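Local coordinates for hypothetical protein Atu2299 (Agrobacterium tumefaciens, PDB 2HLY) that is of unknown function but belongs to a family (DUF2026) grouped with the papain-like clan CA peptidases, at residues D12-L23 / A169-M180. Residues are numbered along the deposited sequence; the frame is centred on the assembly and turned at random.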
ATOM      1  N   ASP A  12      -1.257  11.734   7.351  1.00  9.60           N
ATOM      2  CA  ASP A  12      -1.733  11.732   5.960  1.00  9.52           C
ATOM      3  C   ASP A  12      -1.528  10.360   5.304  1.00  9.08           C
ATOM      4  O   ASP A  12      -2.342   9.906   4.489  1.00  9.42           O
ATOM      5  CB  ASP A  12      -1.054  12.861   5.182  1.00 10.35           C
ATOM      6  CG  ASP A  12      -1.537  14.239   5.636  1.00 10.64           C
ATOM      7  OD1 ASP A  12      -2.740  14.358   5.961  1.00 11.65           O
ATOM      8  OD2 ASP A  12      -0.726  15.194   5.667  1.00 12.05           O
ATOM      9  N   TYR A  13      -0.442   9.699   5.669  1.00  8.91           N
ATOM     10  CA  TYR A  13      -0.249   8.310   5.260  1.00  8.35           C
ATOM     11  C   TYR A  13      -1.444   7.475   5.716  1.00  8.02           C
ATOM     12  O   TYR A  13      -1.985   6.674   4.951  1.00  7.47           O
ATOM     13  CB  TYR A  13       1.040   7.775   5.870  1.00  8.09           C
ATOM     14  CG  TYR A  13       1.220   6.267   5.752  1.00  7.72           C
ATOM     15  CD1 TYR A  13       2.021   5.707   4.746  1.00  8.49           C
ATOM     16  CD2 TYR A  13       0.630   5.408   6.676  1.00  8.04           C
ATOM     17  CE1 TYR A  13       2.205   4.321   4.654  1.00  8.42           C
ATOM     18  CE2 TYR A  13       0.802   4.029   6.590  1.00  8.24           C
ATOM     19  CZ  TYR A  13       1.606   3.496   5.596  1.00  6.97           C
ATOM     20  OH  TYR A  13       1.785   2.128   5.578  1.00  8.47           O
ATOM     21  N   PHE A  14      -1.855   7.636   6.976  1.00  7.59           N
ATOM     22  CA  PHE A  14      -3.008   6.894   7.455  1.00  8.22           C
ATOM     23  C   PHE A  14      -4.300   7.282   6.732  1.00  8.70           C
ATOM     24  O   PHE A  14      -5.134   6.425   6.475  1.00  8.73           O
ATOM     25  CB  PHE A  14      -3.145   7.016   8.974  1.00  8.67           C
ATOM     26  CG  PHE A  14      -2.114   6.235   9.747  1.00  8.51           C
ATOM     27  CD1 PHE A  14      -1.784   4.925   9.392  1.00  9.23           C
ATOM     28  CD2 PHE A  14      -1.474   6.813  10.854  1.00 10.94           C
ATOM     29  CE1 PHE A  14      -0.838   4.196  10.135  1.00 10.77           C
ATOM     30  CE2 PHE A  14      -0.529   6.091  11.588  1.00 11.40           C
ATOM     31  CZ  PHE A  14      -0.212   4.789  11.224  1.00 10.77           C
ATOM     32  N   ARG A  15      -4.474   8.567   6.413  1.00  8.57           N
ATOM     33  CA  ARG A  15      -5.642   8.991   5.602  1.00  9.24           C
ATOM     34  C   ARG A  15      -5.675   8.220   4.283  1.00  8.98           C
ATOM     35  O   ARG A  15      -6.741   7.747   3.842  1.00 10.36           O
ATOM     36  CB  ARG A  15      -5.578  10.489   5.315  1.00  9.54           C
ATOM     37  CG  ARG A  15      -5.907  11.331   6.550  1.00 11.08           C
ATOM     38  CD  ARG A  15      -5.951  12.823   6.194  1.00 12.89           C
ATOM     39  NE  ARG A  15      -6.469  13.587   7.327  1.00 12.83           N
ATOM     40  CZ  ARG A  15      -7.242  14.669   7.224  1.00 13.29           C
ATOM     41  NH1 ARG A  15      -7.587  15.151   6.032  1.00 13.59           N
ATOM     42  NH2 ARG A  15      -7.666  15.269   8.326  1.00 15.12           N
ATOM     43  N   ILE A  16      -4.510   8.080   3.656  1.00  8.76           N
ATOM     44  CA  ILE A  16      -4.423   7.399   2.353  1.00  9.10           C
ATOM     45  C   ILE A  16      -4.780   5.920   2.502  1.00  8.97           C
ATOM     46  O   ILE A  16      -5.608   5.382   1.758  1.00  8.81           O
ATOM     47  CB  ILE A  16      -3.030   7.583   1.695  1.00  8.57           C
ATOM     48  CG1 ILE A  16      -2.830   9.060   1.328  1.00  9.60           C
ATOM     49  CG2 ILE A  16      -2.890   6.687   0.455  1.00  9.71           C
ATOM     50  CD1 ILE A  16      -1.387   9.433   0.930  1.00  9.87           C
ATOM     51  N   TYR A  17      -4.180   5.271   3.494  1.00  8.76           N
ATOM     52  CA  TYR A  17      -4.528   3.889   3.783  1.00  8.97           C
ATOM     53  C   TYR A  17      -6.039   3.767   4.005  1.00  9.09           C
ATOM     54  O   TYR A  17      -6.687   2.894   3.419  1.00  9.77           O
ATOM     55  CB  TYR A  17      -3.749   3.319   4.992  1.00  9.75           C
ATOM     56  CG  TYR A  17      -4.413   2.062   5.526  1.00 10.09           C
ATOM     57  CD1 TYR A  17      -4.176   0.815   4.927  1.00  8.98           C
ATOM     58  CD2 TYR A  17      -5.332   2.128   6.578  1.00 11.73           C
ATOM     59  CE1 TYR A  17      -4.824  -0.330   5.382  1.00 11.59           C
ATOM     60  CE2 TYR A  17      -5.980   0.978   7.049  1.00 12.67           C
ATOM     61  CZ  TYR A  17      -5.726  -0.236   6.443  1.00 11.24           C
ATOM     62  OH  TYR A  17      -6.375  -1.387   6.883  1.00 14.53           O
ATOM     63  N   ARG A  18      -6.598   4.645   4.843  1.00  8.33           N
ATOM     64  CA  ARG A  18      -8.029   4.547   5.175  1.00  8.82           C
ATOM     65  C   ARG A  18      -8.914   4.684   3.932  1.00  8.90           C
ATOM     66  O   ARG A  18      -9.850   3.897   3.759  1.00  9.74           O
ATOM     67  CB  ARG A  18      -8.407   5.568   6.241  1.00  9.07           C
ATOM     68  CG  ARG A  18      -9.744   5.249   6.908  1.00 10.47           C
ATOM     69  CD  ARG A  18     -10.113   6.311   7.943  1.00 12.14           C
ATOM     70  NE  ARG A  18      -9.131   6.445   9.031  1.00 11.88           N
ATOM     71  CZ  ARG A  18      -9.072   5.666  10.111  1.00 14.11           C
ATOM     72  NH1 ARG A  18      -9.936   4.662  10.272  1.00 12.41           N
ATOM     73  NH2 ARG A  18      -8.140   5.888  11.040  1.00 13.16           N
ATOM     74  N   VAL A  19      -8.592   5.643   3.066  1.00  8.83           N
ATOM     75  CA  VAL A  19      -9.353   5.863   1.835  1.00  9.40           C
ATOM     76  C   VAL A  19      -9.339   4.613   0.957  1.00  9.62           C
ATOM     77  O   VAL A  19     -10.383   4.136   0.513  1.00  9.66           O
ATOM     78  CB  VAL A  19      -8.835   7.091   1.065  1.00  9.56           C
ATOM     79  CG1 VAL A  19      -9.379   7.114  -0.375  1.00 10.99           C
ATOM     80  CG2 VAL A  19      -9.215   8.356   1.828  1.00  9.52           C
ATOM     81  N   ILE A  20      -8.144   4.083   0.705  1.00  9.33           N
ATOM     82  CA  ILE A  20      -8.016   2.946  -0.197  1.00  9.94           C
ATOM     83  C   ILE A  20      -8.695   1.720   0.412  1.00 10.38           C
ATOM     84  O   ILE A  20      -9.423   0.982  -0.276  1.00 11.10           O
ATOM     85  CB  ILE A  20      -6.537   2.650  -0.525  1.00  9.80           C
ATOM     86  CG1 ILE A  20      -5.880   3.883  -1.151  1.00  9.97           C
ATOM     87  CG2 ILE A  20      -6.436   1.393  -1.411  1.00  9.69           C
ATOM     88  CD1 ILE A  20      -4.362   3.793  -1.287  1.00  9.97           C
ATOM     89  N   ASN A  21      -8.474   1.510   1.710  1.00 10.91           N
ATOM     90  CA  ASN A  21      -9.092   0.376   2.396  1.00 12.15           C
ATOM     91  C   ASN A  21     -10.610   0.440   2.306  1.00 11.87           C
ATOM     92  O   ASN A  21     -11.287  -0.573   2.103  1.00 12.42           O
ATOM     93  CB  ASN A  21      -8.691   0.363   3.861  1.00 11.93           C
ATOM     94  CG  ASN A  21      -9.071  -0.921   4.542  1.00 14.27           C
ATOM     95  OD1 ASN A  21      -8.734  -2.012   4.060  1.00 17.23           O
ATOM     96  ND2 ASN A  21      -9.803  -0.809   5.646  1.00 16.09           N
ATOM     97  N   SER A  22     -11.144   1.643   2.453  1.00 11.76           N
ATOM     98  CA  SER A  22     -12.592   1.844   2.437  1.00 12.66           C
ATOM     99  C   SER A  22     -13.195   1.494   1.075  1.00 12.64           C
ATOM    100  O   SER A  22     -14.296   0.933   0.998  1.00 13.36           O
ATOM    101  CB  SER A  22     -12.922   3.289   2.806  1.00 11.91           C
ATOM    102  OG  SER A  22     -12.432   3.599   4.105  1.00 13.32           O
ATOM    103  N   LEU A  23     -12.463   1.811   0.013  1.00 12.56           N
ATOM    104  CA  LEU A  23     -12.907   1.521  -1.351  1.00 13.90           C
ATOM    105  C   LEU A  23     -12.761   0.035  -1.715  1.00 15.15           C
ATOM    106  O   LEU A  23     -13.524  -0.496  -2.544  1.00 16.13           O
ATOM    107  CB  LEU A  23     -12.121   2.391  -2.341  1.00 13.23           C
ATOM    108  CG  LEU A  23     -12.491   3.874  -2.322  1.00 13.17           C
ATOM    109  CD1 LEU A  23     -11.466   4.720  -3.060  1.00 12.56           C
ATOM    110  CD2 LEU A  23     -13.888   4.060  -2.941  1.00 14.58           C
ATOM    111  N   ALA A 169     -10.682   7.855  -5.016  1.00 10.10           N
ATOM    112  CA  ALA A 169      -9.615   7.899  -4.016  1.00 10.10           C
ATOM    113  C   ALA A 169      -8.919   9.254  -3.997  1.00 10.31           C
ATOM    114  O   ALA A 169      -8.751   9.860  -2.938  1.00 10.75           O
ATOM    115  CB  ALA A 169      -8.604   6.796  -4.252  1.00 10.25           C
ATOM    116  N   ALA A 170      -8.511   9.729  -5.174  1.00  9.72           N
ATOM    117  CA  ALA A 170      -7.790  11.007  -5.255  1.00 10.43           C
ATOM    118  C   ALA A 170      -8.671  12.176  -4.841  1.00 10.38           C
ATOM    119  O   ALA A 170      -8.193  13.189  -4.335  1.00 11.34           O
ATOM    120  CB  ALA A 170      -7.238  11.223  -6.650  1.00 10.38           C
ATOM    121  N   ASN A 171      -9.967  12.040  -5.066  1.00 10.39           N
ATOM    122  CA  ASN A 171     -10.883  13.125  -4.735  1.00 12.39           C
ATOM    123  C   ASN A 171     -11.382  13.112  -3.287  1.00 12.24           C
ATOM    124  O   ASN A 171     -11.771  14.166  -2.752  1.00 13.49           O
ATOM    125  CB  ASN A 171     -11.993  13.167  -5.765  1.00 12.81           C
ATOM    126  CG  ASN A 171     -11.531  13.850  -7.036  1.00 16.67           C
ATOM    127  OD1 ASN A 171     -11.272  15.049  -7.039  1.00 19.99           O
ATOM    128  ND2 ASN A 171     -11.389  13.091  -8.103  1.00 18.32           N
ATOM    129  N   TRP A 172     -11.330  11.944  -2.651  1.00 11.74           N
ATOM    130  CA  TRP A 172     -11.694  11.771  -1.239  1.00 11.92           C
ATOM    131  C   TRP A 172     -10.563  12.280  -0.329  1.00 11.48           C
ATOM    132  O   TRP A 172     -10.806  12.995   0.652  1.00 11.74           O
ATOM    133  CB  TRP A 172     -11.927  10.294  -0.937  1.00 12.08           C
ATOM    134  CG  TRP A 172     -12.858  10.013   0.228  1.00 12.76           C
ATOM    135  CD1 TRP A 172     -13.259  10.879   1.224  1.00 14.21           C
ATOM    136  CD2 TRP A 172     -13.471   8.758   0.510  1.00 12.71           C
ATOM    137  NE1 TRP A 172     -14.130  10.225   2.091  1.00 13.58           N
ATOM    138  CE2 TRP A 172     -14.257   8.921   1.685  1.00 13.32           C
ATOM    139  CE3 TRP A 172     -13.444   7.502  -0.123  1.00 13.33           C
ATOM    140  CZ2 TRP A 172     -15.019   7.877   2.225  1.00 13.30           C
ATOM    141  CZ3 TRP A 172     -14.189   6.460   0.419  1.00 14.27           C
ATOM    142  CH2 TRP A 172     -14.964   6.656   1.594  1.00 14.14           C
ATOM    143  N   PHE A 173      -9.331  11.879  -0.645  1.00 10.57           N
ATOM    144  CA  PHE A 173      -8.173  12.273   0.154  1.00 10.93           C
ATOM    145  C   PHE A 173      -7.990  13.787   0.205  1.00 11.42           C
ATOM    146  O   PHE A 173      -8.055  14.443  -0.825  1.00 11.35           O
ATOM    147  CB  PHE A 173      -6.893  11.626  -0.396  1.00 10.73           C
ATOM    148  CG  PHE A 173      -5.644  12.137   0.272  1.00 10.64           C
ATOM    149  CD1 PHE A 173      -5.294  11.685   1.550  1.00  9.91           C
ATOM    150  CD2 PHE A 173      -4.863  13.119  -0.333  1.00 10.76           C
ATOM    151  CE1 PHE A 173      -4.155  12.172   2.178  1.00  9.16           C
ATOM    152  CE2 PHE A 173      -3.729  13.626   0.291  1.00  9.20           C
ATOM    153  CZ  PHE A 173      -3.368  13.149   1.558  1.00  8.99           C
ATOM    154  N   ARG A 174      -7.750  14.311   1.411  1.00 11.66           N
ATOM    155  CA  ARG A 174      -7.349  15.706   1.640  1.00 12.41           C
ATOM    156  C   ARG A 174      -6.224  15.669   2.659  1.00 11.70           C
ATOM    157  O   ARG A 174      -6.250  14.839   3.578  1.00 11.60           O
ATOM    158  CB  ARG A 174      -8.503  16.540   2.209  1.00 12.74           C
ATOM    159  CG  ARG A 174      -9.687  16.680   1.276  1.00 14.32           C
ATOM    160  CD  ARG A 174     -10.885  17.340   1.931  1.00 15.53           C
ATOM    161  NE  ARG A 174     -12.009  17.205   1.009  1.00 20.63           N
ATOM    162  CZ  ARG A 174     -12.441  18.164   0.190  1.00 21.89           C
ATOM    163  NH1 ARG A 174     -13.461  17.919  -0.625  1.00 24.34           N
ATOM    164  NH2 ARG A 174     -11.885  19.370   0.206  1.00 24.37           N
ATOM    165  N   LYS A 175      -5.254  16.564   2.516  1.00 11.17           N
ATOM    166  CA  LYS A 175      -4.186  16.630   3.524  1.00 12.20           C
ATOM    167  C   LYS A 175      -4.751  17.158   4.841  1.00 12.79           C
ATOM    168  O   LYS A 175      -5.629  18.026   4.858  1.00 13.53           O
ATOM    169  CB  LYS A 175      -3.024  17.503   3.063  1.00 12.61           C
ATOM    170  CG  LYS A 175      -2.292  16.950   1.865  1.00 13.15           C
ATOM    171  CD  LYS A 175      -1.192  17.878   1.409  1.00 12.95           C
ATOM    172  CE  LYS A 175      -0.639  17.473   0.064  1.00 14.49           C
ATOM    173  NZ  LYS A 175       0.460  18.370  -0.348  1.00 14.47           N
ATOM    174  N   SER A 176      -4.256  16.615   5.947  1.00 13.24           N
ATOM    175  CA  SER A 176      -4.631  17.108   7.271  1.00 14.67           C
ATOM    176  C   SER A 176      -4.286  18.600   7.395  1.00 14.78           C
ATOM    177  O   SER A 176      -3.273  19.044   6.858  1.00 14.40           O
ATOM    178  CB  SER A 176      -3.908  16.298   8.357  1.00 14.99           C
ATOM    179  OG  SER A 176      -4.347  16.681   9.649  1.00 18.40           O
ATOM    180  N   PRO A 177      -5.119  19.380   8.112  1.00 16.11           N
ATOM    181  CA  PRO A 177      -6.304  19.040   8.877  1.00 17.03           C
ATOM    182  C   PRO A 177      -7.635  19.163   8.126  1.00 17.69           C
ATOM    183  O   PRO A 177      -8.691  19.209   8.763  1.00 18.23           O
ATOM    184  CB  PRO A 177      -6.267  20.086   9.997  1.00 17.40           C
ATOM    185  CG  PRO A 177      -5.757  21.305   9.311  1.00 16.95           C
ATOM    186  CD  PRO A 177      -4.819  20.826   8.208  1.00 16.35           C
ATOM    187  N   LYS A 178      -7.610  19.237   6.799  1.00 18.18           N
ATOM    188  CA  LYS A 178      -8.859  19.480   6.075  1.00 19.71           C
ATOM    189  C   LYS A 178      -9.773  18.269   6.031  1.00 19.63           C
ATOM    190  O   LYS A 178      -9.330  17.161   6.272  1.00 19.89           O
ATOM    191  CB  LYS A 178      -8.573  19.735   4.580  1.00 19.76           C
ATOM    192  CG  LYS A 178      -7.394  20.609   4.176  1.00 20.72           C
ATOM    193  CD  LYS A 178      -7.143  20.550   2.639  1.00 21.52           C
ATOM    194  CE  LYS A 178      -8.290  21.171   1.803  1.00 23.86           C
ATOM    195  NZ  LYS A 178      -8.048  21.157   0.298  1.00 24.17           N
ATOM    196  N   GLN A 179     -11.084  18.431   5.896  1.00 20.49           N
ATOM    197  CA  GLN A 179     -12.046  17.892   6.805  1.00 19.76           C
ATOM    198  C   GLN A 179     -12.505  16.979   5.636  1.00 19.38           C
ATOM    199  O   GLN A 179     -12.839  17.498   4.568  1.00 20.11           O
ATOM    200  CB  GLN A 179     -13.155  18.875   7.176  1.00 20.56           C
ATOM    201  CG  GLN A 179     -12.863  19.619   8.461  1.00 22.39           C
ATOM    202  N   MET A 180     -12.375  15.655   5.768  1.00 17.88           N
ATOM    203  CA  MET A 180     -12.770  14.701   4.709  1.00 16.90           C
ATOM    204  C   MET A 180     -14.198  14.193   4.891  1.00 17.15           C
ATOM    205  O   MET A 180     -14.687  14.084   6.021  1.00 16.95           O
ATOM    206  CB  MET A 180     -11.815  13.502   4.677  1.00 16.75           C
ATOM    207  CG  MET A 180     -10.485  13.805   4.021  1.00 16.73           C
ATOM    208  SD  MET A 180      -9.212  12.557   4.338  1.00 15.32           S
ATOM    209  CE  MET A 180      -9.947  11.080   3.631  1.00 15.28           C
TER
HETATM  210  O   HOH W   1      -1.061  17.656   6.474  1.00 17.10           O
HETATM  211  O   HOH W   2      -9.978  16.783   9.723  1.00 27.69           O
HETATM  212  O   HOH W   3      -6.407  15.903  11.246  1.00 38.63           O
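R15, on helix 10-24, meets R174 O and K178 O at the cis-proline type VIa beta turn K175-K178 (K178 N to K175 O), which follows helix 160-172; R174 just precedes the turn. Helix 10-24 packs on the C-terminal end of helix 160-172 and on the loop after it, through polar contacts at D12 and R15 and apolar ones at I16, V19 and L23. With the chain extended from CG to NE, the guanidinium lies flat under S176 CA, 3.6 Å from CZ. Its NH1 gives two hydrogen bonds: a fairly straight one to K178 O (2.7 Å, 164°), which lies almost in the guanidinium plane, and a more bent one to R174 O (2.8 Å) from above that carbonyl's plane. One turn earlier, D12 OD1 accepts a hydrogen bond from S176 N, met on its syn side, at 2.7 Å, while OD2 and S176 O share a water. On the apolar side, the F173 ring has R15 CB at its edge and I16 CD1 over one face; I16 CG1 comes within 3.5 Å of F173 CE1, and I45 of helix 31-50 also packs on F173. V19 divides its branches: CG1, anti to the backbone N (chi1 166°), rests on A169 CA at 3.7 Å, and CG2 meets M180 CE in a tight 3.3 Å contact.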